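Local structure of CdiI (Burkholderia pseudomallei 1026a, 4G6V) at residues 28-33 with 76-81; 39-44 with 59-64; 4-9 with 95-100. The protein binds the tRNase toxin CdiA-CT as its cognate immunity protein and so probably neutralises it in contact-dependent growth inhibition. All coordinates share one frame; numbering follows the deposited sequence.

Contact 1: 28-33 with 76-81; sequences SELFEG and PIVSKI
L30 and I81 reach toward each other tip to tip, their CD1 methyls 3.4 Å apart. The same L30 CD1 also lies 4.0 Å from V78 CG2, where the two side chains slide past each other in opposite directions. Leucine suits this place because its one methyl serves two neighbours without any demand on direction, while branched V78 and I81 each give one branch to L30 and another to F31. I81 CG2, anti to the backbone N and beside the carbonyl carbon, is the methyl that meets the aromatic ring. That second group centres on F31, whose ring presents its edge to the opposite helix: CE2 lies 4.1 Å from I81 CG2, and CE1 lies 4.2 Å from V78 CG1. L30 CB sits over the centre of one face of this ring. The arrangement is a helix-helix contact within the core, formed by helices 28-34 and 75-84 beside the antiparallel sheet. Their local axes are 11.8 Å apart and 105° from parallel, and no hydrogen bond links the two segments. Apolar packing extends to the sheet, F31 meeting I37, and V78 meeting F35 and L5. Within helix 75-84, I81 N bonds to I77 O, and S79 OG to the carbonyl of I75, which lets a buried hydroxyl fit here.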
ATOM      1  N   SER B  28      -3.305  13.395  16.880  1.00 49.70           N
ATOM      2  CA  SER B  28      -4.689  13.143  16.523  1.00 42.56           C
ATOM      3  C   SER B  28      -5.029  13.687  15.138  1.00 54.28           C
ATOM      4  O   SER B  28      -5.909  13.157  14.446  1.00 59.55           O
ATOM      5  CB  SER B  28      -5.588  13.793  17.567  1.00 50.71           C
ATOM      6  OG  SER B  28      -5.063  15.055  17.958  1.00 55.53           O
ATOM      7  N   GLU B  29      -4.341  14.751  14.732  1.00 50.86           N
ATOM      8  CA  GLU B  29      -4.636  15.377  13.448  1.00 54.47           C
ATOM      9  C   GLU B  29      -4.412  14.380  12.312  1.00 63.29           C
ATOM     10  O   GLU B  29      -5.335  14.066  11.546  1.00 64.85           O
ATOM     11  CB  GLU B  29      -3.799  16.640  13.239  1.00 42.68           C
ATOM     12  CG  GLU B  29      -2.294  16.411  13.157  1.00 50.41           C
ATOM     13  CD  GLU B  29      -1.610  16.430  14.524  1.00 66.88           C
ATOM     14  OE1 GLU B  29      -0.368  16.640  14.563  1.00 57.01           O
ATOM     15  OE2 GLU B  29      -2.317  16.237  15.550  1.00 51.84           O
ATOM     16  N   LEU B  30      -3.192  13.859  12.234  1.00 51.09           N
ATOM     17  CA  LEU B  30      -2.832  12.917  11.189  1.00 48.36           C
ATOM     18  C   LEU B  30      -3.557  11.582  11.336  1.00 43.98           C
ATOM     19  O   LEU B  30      -4.059  11.005  10.375  1.00 42.75           O
ATOM     20  CB  LEU B  30      -1.333  12.672  11.242  1.00 45.72           C
ATOM     21  CG  LEU B  30      -0.447  13.908  11.187  1.00 45.35           C
ATOM     22  CD1 LEU B  30       0.934  13.519  11.652  1.00 37.31           C
ATOM     23  CD2 LEU B  30      -0.427  14.527   9.759  1.00 29.48           C
ATOM     24  N   PHE B  31      -3.619  11.094  12.561  1.00 43.47           N
ATOM     25  CA  PHE B  31      -3.945   9.695  12.759  1.00 47.62           C
ATOM     26  C   PHE B  31      -5.416   9.393  13.058  1.00 47.79           C
ATOM     27  O   PHE B  31      -5.803   8.230  13.240  1.00 56.25           O
ATOM     28  CB  PHE B  31      -2.998   9.116  13.797  1.00 39.83           C
ATOM     29  CG  PHE B  31      -1.558   9.179  13.391  1.00 36.87           C
ATOM     30  CD1 PHE B  31      -1.150   8.680  12.165  1.00 39.86           C
ATOM     31  CD2 PHE B  31      -0.610   9.740  14.230  1.00 40.02           C
ATOM     32  CE1 PHE B  31       0.174   8.721  11.785  1.00 29.68           C
ATOM     33  CE2 PHE B  31       0.718   9.785  13.862  1.00 38.50           C
ATOM     34  CZ  PHE B  31       1.109   9.277  12.633  1.00 43.51           C
ATOM     35  N   GLU B  32      -6.245  10.432  13.083  1.00 49.93           N
ATOM     36  CA  GLU B  32      -7.691  10.218  13.028  1.00 62.44           C
ATOM     37  C   GLU B  32      -8.203  10.626  11.645  1.00 71.19           C
ATOM     38  O   GLU B  32      -8.608  11.781  11.454  1.00 81.88           O
ATOM     39  CB  GLU B  32      -8.398  11.002  14.131  1.00 54.76           C
ATOM     40  N   GLY B  33      -8.151   9.703  10.676  1.00 62.26           N
ATOM     41  CA  GLY B  33      -8.669   9.986   9.334  1.00 63.99           C
ATOM     42  C   GLY B  33      -7.708  10.216   8.161  1.00 56.07           C
ATOM     43  O   GLY B  33      -7.823   9.547   7.126  1.00 51.27           O
ATOM     44  N   PRO B  76       6.698  12.102   4.564  1.00 34.15           N
ATOM     45  CA  PRO B  76       8.002  12.306   5.216  1.00 27.73           C
ATOM     46  C   PRO B  76       7.907  12.840   6.643  1.00 29.09           C
ATOM     47  O   PRO B  76       8.782  12.543   7.467  1.00 31.94           O
ATOM     48  CB  PRO B  76       8.679  13.368   4.331  1.00 23.84           C
ATOM     49  CG  PRO B  76       7.974  13.318   3.048  1.00 27.35           C
ATOM     50  CD  PRO B  76       6.560  12.928   3.352  1.00 29.92           C
ATOM     51  N   ILE B  77       6.892  13.646   6.930  1.00 27.55           N
ATOM     52  CA  ILE B  77       6.699  14.127   8.300  1.00 37.63           C
ATOM     53  C   ILE B  77       6.076  13.039   9.188  1.00 37.00           C
ATOM     54  O   ILE B  77       6.458  12.874  10.354  1.00 33.86           O
ATOM     55  CB  ILE B  77       5.844  15.398   8.362  1.00 35.21           C
ATOM     56  CG1 ILE B  77       5.618  15.825   9.808  1.00 51.36           C
ATOM     57  CG2 ILE B  77       4.504  15.161   7.753  1.00 35.45           C
ATOM     58  CD1 ILE B  77       4.465  16.796   9.964  1.00 65.98           C
ATOM     59  N   VAL B  78       5.128  12.295   8.631  1.00 28.86           N
ATOM     60  CA  VAL B  78       4.588  11.126   9.314  1.00 31.25           C
ATOM     61  C   VAL B  78       5.688  10.111   9.619  1.00 32.13           C
ATOM     62  O   VAL B  78       5.755   9.567  10.720  1.00 32.96           O
ATOM     63  CB  VAL B  78       3.491  10.447   8.493  1.00 33.23           C
ATOM     64  CG1 VAL B  78       3.293   9.045   8.974  1.00 26.95           C
ATOM     65  CG2 VAL B  78       2.195  11.239   8.592  1.00 31.82           C
ATOM     66  N   SER B  79       6.565   9.873   8.650  1.00 36.11           N
ATOM     67  CA  SER B  79       7.673   8.942   8.845  1.00 33.83           C
ATOM     68  C   SER B  79       8.542   9.349  10.013  1.00 35.71           C
ATOM     69  O   SER B  79       8.915   8.522  10.846  1.00 40.10           O
ATOM     70  CB  SER B  79       8.519   8.843   7.587  1.00 24.23           C
ATOM     71  OG  SER B  79       7.781   8.194   6.577  1.00 36.98           O
ATOM     72  N   LYS B  80       8.867  10.635  10.073  1.00 42.84           N
ATOM     73  CA  LYS B  80       9.706  11.165  11.143  1.00 42.39           C
ATOM     74  C   LYS B  80       9.017  11.031  12.512  1.00 44.92           C
ATOM     75  O   LYS B  80       9.634  10.581  13.472  1.00 41.10           O
ATOM     76  CB  LYS B  80      10.092  12.614  10.836  1.00 41.81           C
ATOM     77  CG  LYS B  80      10.628  13.357  12.021  1.00 61.78           C
ATOM     78  CD  LYS B  80      10.104  14.782  12.065  1.00 78.52           C
ATOM     79  CE  LYS B  80       9.775  15.213  13.500  1.00 84.15           C
ATOM     80  NZ  LYS B  80      10.944  15.127  14.429  1.00 82.99           N
ATOM     81  N   ILE B  81       7.735  11.395  12.584  1.00 41.51           N
ATOM     82  CA  ILE B  81       6.939  11.253  13.807  1.00 32.66           C
ATOM     83  C   ILE B  81       6.989   9.817  14.334  1.00 42.95           C
ATOM     84  O   ILE B  81       6.996   9.577  15.555  1.00 40.90           O
ATOM     85  CB  ILE B  81       5.465  11.683  13.560  1.00 37.72           C
ATOM     86  CG1 ILE B  81       5.346  13.207  13.532  1.00 43.81           C
ATOM     87  CG2 ILE B  81       4.519  11.129  14.613  1.00 31.11           C
ATOM     88  CD1 ILE B  81       3.989  13.707  13.044  1.00 30.70           C
TER

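Contact 2: 39-44 with 59-64; sequences PVRDAD and ESFFLV
V40 sets its two methyls against S60 and F62, at an antiparallel pairing between the outermost strand 35-42 and strand 60-66 of the five-stranded sheet. V40 CG1 is anti to the backbone N (chi1 -179°) and touches S60 CB at 3.5 Å, while CG2 lies 3.9 Å from F62 CB, the two side chains crossing obliquely. L20 of helix 13-26 touches both V40 and F62, so apolar side chains suit this buried face; S60, short and polar, meets V40 through CB while its hydroxyl bonds to the carbonyl of I11. R41 and F61 project to the other face, where of the arginine side chain CG alone comes near the ring, 4.2 Å from F61 CD2. There both pack on S124 of the bound toxin chain, and F61 meets the Y8 ring edge-to-face. R41 and F61 form the hydrogen-bonded pair: R41 N donates to F61 O at 2.8 Å and F61 N to R41 O at 2.9 Å. E59 and S60 together oppose L9 in a classic beta bulge. Past R41, E59 O accepts A43 N from above its carbonyl plane, and a water donates both to that oxygen, at 3.2 Å, and to D42 OD1.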
ATOM      1  N   PRO B  39      -3.545  -2.282  13.304  1.00 33.85           N
ATOM      2  CA  PRO B  39      -3.024  -2.986  14.483  1.00 28.16           C
ATOM      3  C   PRO B  39      -1.630  -3.510  14.193  1.00 36.73           C
ATOM      4  O   PRO B  39      -1.305  -3.752  13.019  1.00 31.25           O
ATOM      5  CB  PRO B  39      -3.990  -4.174  14.644  1.00 28.27           C
ATOM      6  CG  PRO B  39      -4.911  -4.147  13.383  1.00 24.61           C
ATOM      7  CD  PRO B  39      -4.904  -2.725  12.936  1.00 30.77           C
ATOM      8  N   VAL B  40      -0.823  -3.679  15.242  1.00 35.84           N
ATOM      9  CA  VAL B  40       0.504  -4.257  15.099  1.00 30.55           C
ATOM     10  C   VAL B  40       0.397  -5.772  15.133  1.00 28.92           C
ATOM     11  O   VAL B  40      -0.378  -6.313  15.907  1.00 38.85           O
ATOM     12  CB  VAL B  40       1.452  -3.815  16.243  1.00 37.22           C
ATOM     13  CG1 VAL B  40       2.852  -4.419  16.051  1.00 25.51           C
ATOM     14  CG2 VAL B  40       1.522  -2.299  16.325  1.00 30.20           C
ATOM     15  N   ARG B  41       1.174  -6.451  14.294  1.00 33.10           N
ATOM     16  CA  ARG B  41       1.277  -7.901  14.356  1.00 23.52           C
ATOM     17  C   ARG B  41       2.709  -8.362  14.567  1.00 23.97           C
ATOM     18  O   ARG B  41       3.642  -7.593  14.445  1.00 28.92           O
ATOM     19  CB  ARG B  41       0.696  -8.560  13.109  1.00 26.32           C
ATOM     20  CG  ARG B  41       1.512  -8.411  11.847  1.00 38.12           C
ATOM     21  CD  ARG B  41       0.759  -9.076  10.730  1.00 37.66           C
ATOM     22  NE  ARG B  41      -0.665  -8.758  10.876  1.00 55.06           N
ATOM     23  CZ  ARG B  41      -1.675  -9.487  10.400  1.00 49.12           C
ATOM     24  NH1 ARG B  41      -1.451 -10.611   9.724  1.00 39.72           N
ATOM     25  NH2 ARG B  41      -2.920  -9.082  10.607  1.00 46.77           N
ATOM     26  N   ASP B  42       2.868  -9.623  14.938  1.00 32.58           N
ATOM     27  CA  ASP B  42       4.178 -10.236  15.004  1.00 31.50           C
ATOM     28  C   ASP B  42       4.599 -10.419  13.564  1.00 28.05           C
ATOM     29  O   ASP B  42       3.799 -10.817  12.722  1.00 22.65           O
ATOM     30  CB  ASP B  42       4.141 -11.604  15.711  1.00 25.25           C
ATOM     31  CG  ASP B  42       3.564 -11.533  17.122  1.00 40.80           C
ATOM     32  OD1 ASP B  42       3.994 -10.655  17.902  1.00 38.81           O
ATOM     33  OD2 ASP B  42       2.675 -12.360  17.452  1.00 41.76           O
ATOM     34  N   ALA B  43       5.856 -10.118  13.280  1.00 25.83           N
ATOM     35  CA  ALA B  43       6.390 -10.329  11.949  1.00 31.92           C
ATOM     36  C   ALA B  43       6.558 -11.814  11.688  1.00 26.83           C
ATOM     37  O   ALA B  43       7.153 -12.507  12.489  1.00 38.80           O
ATOM     38  CB  ALA B  43       7.721  -9.618  11.807  1.00 32.92           C
ATOM     39  N   ASP B  44       6.029 -12.304  10.578  1.00 26.96           N
ATOM     40  CA  ASP B  44       6.315 -13.667  10.146  1.00 28.19           C
ATOM     41  C   ASP B  44       7.650 -13.729   9.394  1.00 36.17           C
ATOM     42  O   ASP B  44       8.384 -12.737   9.313  1.00 31.55           O
ATOM     43  CB  ASP B  44       5.207 -14.158   9.230  1.00 32.69           C
ATOM     44  CG  ASP B  44       5.162 -13.387   7.926  1.00 43.77           C
ATOM     45  OD1 ASP B  44       5.936 -12.405   7.811  1.00 46.29           O
ATOM     46  OD2 ASP B  44       4.371 -13.753   7.020  1.00 35.70           O
ATOM     47  N   GLU B  59      10.646  -7.822  14.833  1.00 40.67           N
ATOM     48  CA  GLU B  59       9.788  -8.688  15.648  1.00 40.03           C
ATOM     49  C   GLU B  59       8.321  -8.390  15.397  1.00 39.90           C
ATOM     50  O   GLU B  59       7.492  -9.297  15.383  1.00 44.91           O
ATOM     51  CB  GLU B  59      10.081  -8.534  17.134  1.00 30.27           C
ATOM     52  CG  GLU B  59      11.479  -8.997  17.514  1.00 47.54           C
ATOM     53  CD  GLU B  59      11.765 -10.443  17.099  1.00 59.69           C
ATOM     54  OE1 GLU B  59      10.815 -11.263  17.047  1.00 56.96           O
ATOM     55  OE2 GLU B  59      12.950 -10.760  16.835  1.00 58.94           O
ATOM     56  N   SER B  60       8.006  -7.117  15.194  1.00 35.13           N
ATOM     57  CA  SER B  60       6.640  -6.724  14.904  1.00 32.32           C
ATOM     58  C   SER B  60       6.559  -5.878  13.616  1.00 38.87           C
ATOM     59  O   SER B  60       7.564  -5.392  13.087  1.00 35.13           O
ATOM     60  CB  SER B  60       6.008  -6.017  16.112  1.00 31.36           C
ATOM     61  OG  SER B  60       6.759  -4.877  16.504  1.00 38.42           O
ATOM     62  N   PHE B  61       5.346  -5.734  13.110  1.00 29.48           N
ATOM     63  CA  PHE B  61       5.096  -5.036  11.867  1.00 23.23           C
ATOM     64  C   PHE B  61       3.731  -4.355  11.968  1.00 29.21           C
ATOM     65  O   PHE B  61       2.799  -4.875  12.593  1.00 24.51           O
ATOM     66  CB  PHE B  61       5.066  -6.035  10.710  1.00 20.33           C
ATOM     67  CG  PHE B  61       4.487  -5.474   9.463  1.00 20.85           C
ATOM     68  CD1 PHE B  61       5.301  -4.939   8.489  1.00 22.97           C
ATOM     69  CD2 PHE B  61       3.116  -5.451   9.267  1.00 24.11           C
ATOM     70  CE1 PHE B  61       4.753  -4.401   7.331  1.00 31.50           C
ATOM     71  CE2 PHE B  61       2.563  -4.916   8.111  1.00 26.71           C
ATOM     72  CZ  PHE B  61       3.373  -4.393   7.141  1.00 23.52           C
ATOM     73  N   PHE B  62       3.603  -3.184  11.376  1.00 23.04           N
ATOM     74  CA  PHE B  62       2.277  -2.613  11.248  1.00 25.48           C
ATOM     75  C   PHE B  62       2.235  -1.731  10.006  1.00 30.69           C
ATOM     76  O   PHE B  62       3.276  -1.397   9.423  1.00 25.78           O
ATOM     77  CB  PHE B  62       1.888  -1.826  12.497  1.00 26.73           C
ATOM     78  CG  PHE B  62       2.665  -0.572  12.663  1.00 24.56           C
ATOM     79  CD1 PHE B  62       2.312   0.573  11.951  1.00 28.30           C
ATOM     80  CD2 PHE B  62       3.766  -0.528  13.499  1.00 29.49           C
ATOM     81  CE1 PHE B  62       3.047   1.752  12.065  1.00 27.85           C
ATOM     82  CE2 PHE B  62       4.515   0.651  13.618  1.00 33.69           C
ATOM     83  CZ  PHE B  62       4.148   1.797  12.893  1.00 23.56           C
ATOM     84  N   LEU B  63       1.030  -1.360   9.601  1.00 29.57           N
ATOM     85  CA  LEU B  63       0.845  -0.628   8.368  1.00 24.41           C
ATOM     86  C   LEU B  63       0.263   0.753   8.651  1.00 27.07           C
ATOM     87  O   LEU B  63      -0.519   0.931   9.590  1.00 27.59           O
ATOM     88  CB  LEU B  63      -0.063  -1.433   7.453  1.00 26.63           C
ATOM     89  CG  LEU B  63       0.030  -1.229   5.944  1.00 38.74           C
ATOM     90  CD1 LEU B  63       1.427  -1.566   5.467  1.00 30.03           C
ATOM     91  CD2 LEU B  63      -1.021  -2.091   5.221  1.00 28.12           C
ATOM     92  N   VAL B  64       0.684   1.736   7.856  1.00 29.32           N
ATOM     93  CA  VAL B  64       0.100   3.077   7.885  1.00 30.80           C
ATOM     94  C   VAL B  64      -0.427   3.423   6.487  1.00 34.64           C
ATOM     95  O   VAL B  64       0.336   3.549   5.541  1.00 38.24           O
ATOM     96  CB  VAL B  64       1.113   4.158   8.335  1.00 20.45           C
ATOM     97  CG1 VAL B  64       0.454   5.528   8.455  1.00 21.64           C
ATOM     98  CG2 VAL B  64       1.708   3.796   9.658  1.00 25.41           C
TER
HETATM   99  O   HOH W   1       6.059  -9.276  18.274  1.00 27.51           O

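Contact 3: 4-9 with 95-100; sequences DLFCYL and QDNEYR
Q95 lies beside L5 in a non-hydrogen-bonded antiparallel pair, and its CG touches L5 CD2 at 3.7 Å. The extended chain gives the leucine methyl an aliphatic stem, while the amide end bonds to R101 through OE1 and to T59 of the toxin chain through NE2. At D96 the polypeptide turns: its N donates to D4 O (2.6 Å), and its OD1 accepts D4 N at 2.9 Å, approached from above the carboxylate plane. Aspartate thus bonds to D4 twice, through backbone N and carboxylate. D4 OD1 bonds to S65 OG, and K121 of the toxin chain forms salt bridges with D4 OD2 and D96 OD1, which would be expected to ease the repulsion between two nearby acids. N97 follows, with CB 3.6 Å from the centroid of the F6 ring, in a CH-pi contact over the face; its amide plane is 19° from the ring plane, stacked on it. ND2 bonds to T117 OG1 of the toxin chain. D96 and N97 both have positive phi, a conformation that Asp and Asn tolerate comparatively well. E98 N and Y99 N then both donate to Q95 O, and E98 and Y99 together oppose Q95 in a classic beta bulge, closing a tight beta hairpin at the toxin interface.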
ATOM      1  N   ASP B   4       0.744   2.854   1.167  1.00 29.20           N
ATOM      2  CA  ASP B   4       0.912   2.255   2.480  1.00 29.25           C
ATOM      3  C   ASP B   4       2.369   2.293   2.930  1.00 30.75           C
ATOM      4  O   ASP B   4       3.270   1.903   2.191  1.00 29.01           O
ATOM      5  CB  ASP B   4       0.390   0.808   2.482  1.00 27.73           C
ATOM      6  CG  ASP B   4      -1.124   0.736   2.343  1.00 39.21           C
ATOM      7  OD1 ASP B   4      -1.811   1.565   2.983  1.00 44.77           O
ATOM      8  OD2 ASP B   4      -1.629  -0.134   1.596  1.00 30.92           O
ATOM      9  N   LEU B   5       2.584   2.764   4.151  1.00 34.31           N
ATOM     10  CA  LEU B   5       3.887   2.674   4.793  1.00 29.73           C
ATOM     11  C   LEU B   5       3.988   1.340   5.541  1.00 28.98           C
ATOM     12  O   LEU B   5       3.204   1.053   6.453  1.00 24.07           O
ATOM     13  CB  LEU B   5       4.108   3.881   5.719  1.00 30.71           C
ATOM     14  CG  LEU B   5       3.988   5.249   5.013  1.00 31.59           C
ATOM     15  CD1 LEU B   5       4.161   6.429   5.959  1.00 24.82           C
ATOM     16  CD2 LEU B   5       4.960   5.372   3.838  1.00 20.48           C
ATOM     17  N   PHE B   6       4.922   0.512   5.094  1.00 22.86           N
ATOM     18  CA  PHE B   6       5.227  -0.743   5.748  1.00 22.42           C
ATOM     19  C   PHE B   6       6.240  -0.465   6.840  1.00 27.76           C
ATOM     20  O   PHE B   6       7.333  -0.007   6.563  1.00 33.43           O
ATOM     21  CB  PHE B   6       5.820  -1.721   4.750  1.00 20.38           C
ATOM     22  CG  PHE B   6       4.801  -2.466   3.984  1.00 26.26           C
ATOM     23  CD1 PHE B   6       4.752  -3.846   4.024  1.00 30.36           C
ATOM     24  CD2 PHE B   6       3.851  -1.791   3.244  1.00 25.13           C
ATOM     25  CE1 PHE B   6       3.765  -4.542   3.314  1.00 30.87           C
ATOM     26  CE2 PHE B   6       2.866  -2.482   2.523  1.00 25.36           C
ATOM     27  CZ  PHE B   6       2.826  -3.853   2.566  1.00 23.79           C
ATOM     28  N   CYS B   7       5.883  -0.739   8.082  1.00 24.80           N
ATOM     29  CA  CYS B   7       6.710  -0.339   9.206  1.00 20.91           C
ATOM     30  C   CYS B   7       7.126  -1.563   9.946  1.00 18.81           C
ATOM     31  O   CYS B   7       6.296  -2.257  10.499  1.00 29.17           O
ATOM     32  CB  CYS B   7       5.914   0.563  10.147  1.00 20.30           C
ATOM     33  SG  CYS B   7       5.326   2.085   9.357  1.00 28.53           S
ATOM     34  N   TYR B   8       8.411  -1.839   9.940  1.00 19.33           N
ATOM     35  CA  TYR B   8       8.979  -2.924  10.732  1.00 23.93           C
ATOM     36  C   TYR B   8       9.653  -2.413  12.006  1.00 30.09           C
ATOM     37  O   TYR B   8      10.355  -1.384  11.993  1.00 24.88           O
ATOM     38  CB  TYR B   8       9.998  -3.699   9.908  1.00 26.60           C
ATOM     39  CG  TYR B   8       9.504  -4.076   8.541  1.00 28.20           C
ATOM     40  CD1 TYR B   8       9.230  -5.390   8.233  1.00 22.62           C
ATOM     41  CD2 TYR B   8       9.306  -3.103   7.553  1.00 27.85           C
ATOM     42  CE1 TYR B   8       8.779  -5.747   6.976  1.00 32.14           C
ATOM     43  CE2 TYR B   8       8.868  -3.448   6.290  1.00 24.41           C
ATOM     44  CZ  TYR B   8       8.604  -4.774   6.009  1.00 33.66           C
ATOM     45  OH  TYR B   8       8.158  -5.141   4.761  1.00 30.64           O
ATOM     46  N   LEU B   9       9.445  -3.150  13.099  1.00 30.50           N
ATOM     47  CA  LEU B   9       9.989  -2.778  14.398  1.00 26.81           C
ATOM     48  C   LEU B   9      10.847  -3.877  14.997  1.00 34.73           C
ATOM     49  O   LEU B   9      10.587  -5.065  14.815  1.00 38.80           O
ATOM     50  CB  LEU B   9       8.870  -2.427  15.378  1.00 32.93           C
ATOM     51  CG  LEU B   9       8.002  -1.199  15.103  1.00 36.57           C
ATOM     52  CD1 LEU B   9       6.879  -1.133  16.111  1.00 38.30           C
ATOM     53  CD2 LEU B   9       8.822   0.085  15.133  1.00 30.24           C
ATOM     54  N   GLN B  95       7.839   2.719   2.076  1.00 30.98           N
ATOM     55  CA  GLN B  95       6.630   3.110   1.383  1.00 22.86           C
ATOM     56  C   GLN B  95       6.317   2.021   0.361  1.00 32.66           C
ATOM     57  O   GLN B  95       7.176   1.658  -0.464  1.00 22.87           O
ATOM     58  CB  GLN B  95       6.819   4.446   0.706  1.00 24.57           C
ATOM     59  CG  GLN B  95       5.533   5.049   0.238  1.00 33.48           C
ATOM     60  CD  GLN B  95       5.636   6.536   0.020  1.00 28.31           C
ATOM     61  OE1 GLN B  95       6.420   7.224   0.681  1.00 24.31           O
ATOM     62  NE2 GLN B  95       4.839   7.047  -0.904  1.00 25.03           N
ATOM     63  N   ASP B  96       5.095   1.491   0.452  1.00 28.81           N
ATOM     64  CA  ASP B  96       4.622   0.384  -0.377  1.00 27.46           C
ATOM     65  C   ASP B  96       5.624  -0.758  -0.426  1.00 26.99           C
ATOM     66  O   ASP B  96       5.752  -1.468  -1.438  1.00 28.63           O
ATOM     67  CB  ASP B  96       4.220   0.867  -1.782  1.00 32.48           C
ATOM     68  CG  ASP B  96       2.861   1.579  -1.788  1.00 43.72           C
ATOM     69  OD1 ASP B  96       1.989   1.220  -0.940  1.00 35.22           O
ATOM     70  OD2 ASP B  96       2.668   2.492  -2.633  1.00 38.74           O
ATOM     71  N   ASN B  97       6.332  -0.915   0.689  1.00 24.28           N
ATOM     72  CA  ASN B  97       7.224  -2.044   0.892  1.00 28.74           C
ATOM     73  C   ASN B  97       8.348  -2.057  -0.134  1.00 30.64           C
ATOM     74  O   ASN B  97       8.914  -3.104  -0.433  1.00 28.65           O
ATOM     75  CB  ASN B  97       6.420  -3.357   0.861  1.00 30.55           C
ATOM     76  CG  ASN B  97       6.975  -4.415   1.813  1.00 35.55           C
ATOM     77  OD1 ASN B  97       7.662  -4.100   2.795  1.00 29.13           O
ATOM     78  ND2 ASN B  97       6.688  -5.676   1.515  1.00 25.00           N
ATOM     79  N   GLU B  98       8.667  -0.874  -0.659  1.00 33.29           N
ATOM     80  CA  GLU B  98       9.686  -0.716  -1.707  1.00 36.75           C
ATOM     81  C   GLU B  98      10.709   0.361  -1.399  1.00 34.98           C
ATOM     82  O   GLU B  98      11.906   0.113  -1.469  1.00 35.66           O
ATOM     83  CB  GLU B  98       9.043  -0.380  -3.057  1.00 31.64           C
ATOM     84  CG  GLU B  98       8.331  -1.549  -3.677  1.00 48.32           C
ATOM     85  CD  GLU B  98       7.673  -1.220  -4.993  1.00 47.38           C
ATOM     86  OE1 GLU B  98       6.824  -2.025  -5.416  1.00 63.03           O
ATOM     87  OE2 GLU B  98       7.986  -0.177  -5.599  1.00 40.72           O
ATOM     88  N   TYR B  99      10.220   1.554  -1.073  1.00 30.68           N
ATOM     89  CA  TYR B  99      11.061   2.734  -0.928  1.00 39.17           C
ATOM     90  C   TYR B  99      11.389   3.112   0.532  1.00 27.52           C
ATOM     91  O   TYR B  99      10.512   3.516   1.293  1.00 30.34           O
ATOM     92  CB  TYR B  99      10.397   3.912  -1.650  1.00 29.49           C
ATOM     93  CG  TYR B  99      11.202   5.194  -1.606  1.00 36.01           C
ATOM     94  CD1 TYR B  99      10.739   6.304  -0.907  1.00 35.28           C
ATOM     95  CD2 TYR B  99      12.430   5.291  -2.261  1.00 29.55           C
ATOM     96  CE1 TYR B  99      11.474   7.491  -0.881  1.00 32.86           C
ATOM     97  CE2 TYR B  99      13.164   6.464  -2.235  1.00 27.26           C
ATOM     98  CZ  TYR B  99      12.684   7.558  -1.539  1.00 24.75           C
ATOM     99  OH  TYR B  99      13.420   8.720  -1.487  1.00 34.60           O
ATOM    100  N   ARG B 100      12.657   3.013   0.908  1.00 21.85           N
ATOM    101  CA  ARG B 100      13.056   3.316   2.284  1.00 24.28           C
ATOM    102  C   ARG B 100      12.901   4.789   2.633  1.00 26.82           C
ATOM    103  O   ARG B 100      13.520   5.644   2.003  1.00 26.97           O
ATOM    104  CB  ARG B 100      14.489   2.873   2.566  1.00 17.82           C
ATOM    105  CG  ARG B 100      14.915   3.189   3.985  1.00 20.32           C
ATOM    106  CD  ARG B 100      16.305   2.612   4.308  1.00 25.98           C
ATOM    107  NE  ARG B 100      17.234   2.712   3.185  1.00 23.21           N
ATOM    108  CZ  ARG B 100      18.029   3.761   2.950  1.00 33.65           C
ATOM    109  NH1 ARG B 100      18.010   4.808   3.761  1.00 32.34           N
ATOM    110  NH2 ARG B 100      18.845   3.781   1.893  1.00 32.24           N
TER

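Contacts 2 and 3 are built on one sheet, in which strands 60-66 and 4-9 are neighbours: their centres are 11 Å apart and they are joined by probable backbone hydrogen bonds, V64 O to L5 N and E59 N to L9 O, both 2.8 Å. Contact 1 lies across the chain's centre from contact 2, about 18 Å away centre to centre, and meets contact 3 by packing, V78 CG1 to L5 CD1 being 4.1 Å. In sequence, contact 2 is nested within the loop closed by contact 1, and both within the loop closed by contact 3. The toxin chain reaches both contact 2 and contact 3, packing also on L63 through its G125.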